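Local coordinates for protein congerin II (Conger myriaster, PDB 1IS3) that binds beta-galactosides such as lactose as a homodimeric galectin of the conger eel, its physiological role being still unknown, at residues D93-Y98 and R112-A117. Numbering follows the deposited sequence.
Sequences DTHTFY and RNKDAA
Lys114 lays the aliphatic part of its side chain against the turn at Thr94 and His95, with no hydrogen bond joining the two segments. The tight part centres on the carbonyl oxygen of Thr94: Lys114 CD lies 3.3 Å from this O, and Lys114 CA directs a nearly straight CA-H...O contact at it (3.5 Å, 164° at the hydrogen). Bends at chi2 (-87°), chi3 and chi4 curl the lysine so that its CE comes 4.0 Å from Thr94 CB. The compact threonine suits its place: methyl CG2 sits 4.0 Å from Lys114 O, and the side chain also touches Leu13. A long methylene chain covers the turn while the residue stays exposed, as suits a charged lysine.

The outer side faces solvent: His95 and Lys114 are both exposed, and the imidazole lies alongside the lysine, oblique to its CE.

Asp93 OD2 accepts from His95 N, which makes an Asx turn, and from Thr96 N, which extends it to an Asx motif, both at 2.9 Å, as a short carboxylate can.

The hairpin links strands 85-92 and 96-100 of the five-stranded sheet; beside it the 112-117 loop leads from strand 106-110 to strand 117-125 in the opposing sheet.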
# COMPACT_ATOMS: atom_id res chain seq x y z
N ASP A 93 1.10 17.21 -10.54
CA ASP A 93 1.59 17.22 -11.90
C ASP A 93 3.07 17.53 -11.80
O ASP A 93 3.59 17.54 -10.68
CB ASP A 93 0.87 18.26 -12.75
CG ASP A 93 0.85 19.70 -12.25
OD1 ASP A 93 -0.09 20.38 -12.63
OD2 ASP A 93 1.74 20.11 -11.50
N THR A 94 3.78 17.90 -12.89
CA THR A 94 5.23 18.10 -12.71
C THR A 94 5.64 19.34 -11.96
O THR A 94 6.80 19.52 -11.60
CB THR A 94 6.02 18.16 -14.02
OG1 THR A 94 5.36 19.08 -14.87
CG2 THR A 94 6.24 16.74 -14.58
N HIS A 95 4.67 20.21 -11.72
CA HIS A 95 4.96 21.44 -11.01
C HIS A 95 4.44 21.57 -9.60
O HIS A 95 5.03 22.31 -8.80
CB HIS A 95 4.43 22.64 -11.78
CG HIS A 95 5.20 22.79 -13.07
ND1 HIS A 95 4.80 22.55 -14.32
CD2 HIS A 95 6.54 23.13 -13.10
CE1 HIS A 95 5.85 22.72 -15.10
NE2 HIS A 95 6.88 23.07 -14.35
N THR A 96 3.37 20.83 -9.26
CA THR A 96 2.64 21.09 -8.04
C THR A 96 2.07 19.81 -7.42
O THR A 96 1.49 19.03 -8.19
CB THR A 96 1.42 22.04 -8.32
OG1 THR A 96 1.94 23.16 -9.03
CG2 THR A 96 0.67 22.45 -7.06
N PHE A 97 2.19 19.64 -6.10
CA PHE A 97 1.40 18.66 -5.34
C PHE A 97 0.12 19.34 -4.88
O PHE A 97 0.15 20.44 -4.32
CB PHE A 97 2.07 18.13 -4.08
CG PHE A 97 3.24 17.19 -4.40
CD1 PHE A 97 3.00 15.82 -4.48
CD2 PHE A 97 4.52 17.70 -4.59
CE1 PHE A 97 4.05 14.95 -4.74
CE2 PHE A 97 5.58 16.83 -4.85
CZ PHE A 97 5.34 15.46 -4.92
N TYR A 98 -1.01 18.68 -5.13
CA TYR A 98 -2.33 19.17 -4.74
C TYR A 98 -2.84 18.27 -3.62
O TYR A 98 -3.07 17.06 -3.86
CB TYR A 98 -3.27 19.11 -5.94
CG TYR A 98 -2.89 20.10 -7.02
CD1 TYR A 98 -2.24 19.65 -8.17
CD2 TYR A 98 -3.25 21.44 -6.87
CE1 TYR A 98 -1.93 20.54 -9.21
CE2 TYR A 98 -2.95 22.34 -7.91
CZ TYR A 98 -2.30 21.87 -9.06
OH TYR A 98 -2.03 22.73 -10.10
N ARG A 112 9.36 20.15 -6.47
CA ARG A 112 10.68 20.74 -6.63
C ARG A 112 11.63 20.00 -7.54
O ARG A 112 12.44 20.60 -8.25
CB ARG A 112 11.31 20.89 -5.26
CG ARG A 112 10.56 21.94 -4.44
CD ARG A 112 11.04 21.98 -3.00
NE ARG A 112 10.50 23.15 -2.31
CZ ARG A 112 10.54 23.31 -0.99
NH1 ARG A 112 10.00 24.42 -0.49
NH2 ARG A 112 11.07 22.41 -0.17
N ASN A 113 11.57 18.68 -7.61
CA ASN A 113 12.48 17.98 -8.51
C ASN A 113 11.86 17.73 -9.87
O ASN A 113 12.53 17.18 -10.73
CB ASN A 113 12.90 16.63 -7.98
CG ASN A 113 13.26 16.56 -6.52
OD1 ASN A 113 13.04 15.47 -5.96
ND2 ASN A 113 13.69 17.59 -5.80
N LYS A 114 10.61 18.10 -10.11
CA LYS A 114 9.87 17.88 -11.34
C LYS A 114 9.71 16.37 -11.62
O LYS A 114 9.73 15.91 -12.76
CB LYS A 114 10.59 18.59 -12.52
CG LYS A 114 10.71 20.11 -12.42
CD LYS A 114 9.46 20.75 -13.01
CE LYS A 114 9.27 20.51 -14.53
NZ LYS A 114 10.28 21.09 -15.41
N ASP A 115 9.58 15.56 -10.56
CA ASP A 115 9.40 14.12 -10.68
C ASP A 115 8.04 13.71 -11.24
O ASP A 115 7.03 14.35 -11.00
CB ASP A 115 9.56 13.45 -9.32
CG ASP A 115 10.99 13.47 -8.77
OD1 ASP A 115 11.19 13.80 -7.60
OD2 ASP A 115 11.90 13.14 -9.51
N ALA A 116 7.98 12.58 -11.96
CA ALA A 116 6.72 12.15 -12.52
C ALA A 116 6.14 10.87 -11.91
O ALA A 116 5.02 10.46 -12.24
CB ALA A 116 6.88 11.95 -14.04
N ALA A 117 6.90 10.23 -11.03
CA ALA A 117 6.46 8.99 -10.37
C ALA A 117 7.20 8.87 -9.04
O ALA A 117 8.36 9.35 -8.95
CB ALA A 117 6.80 7.77 -11.22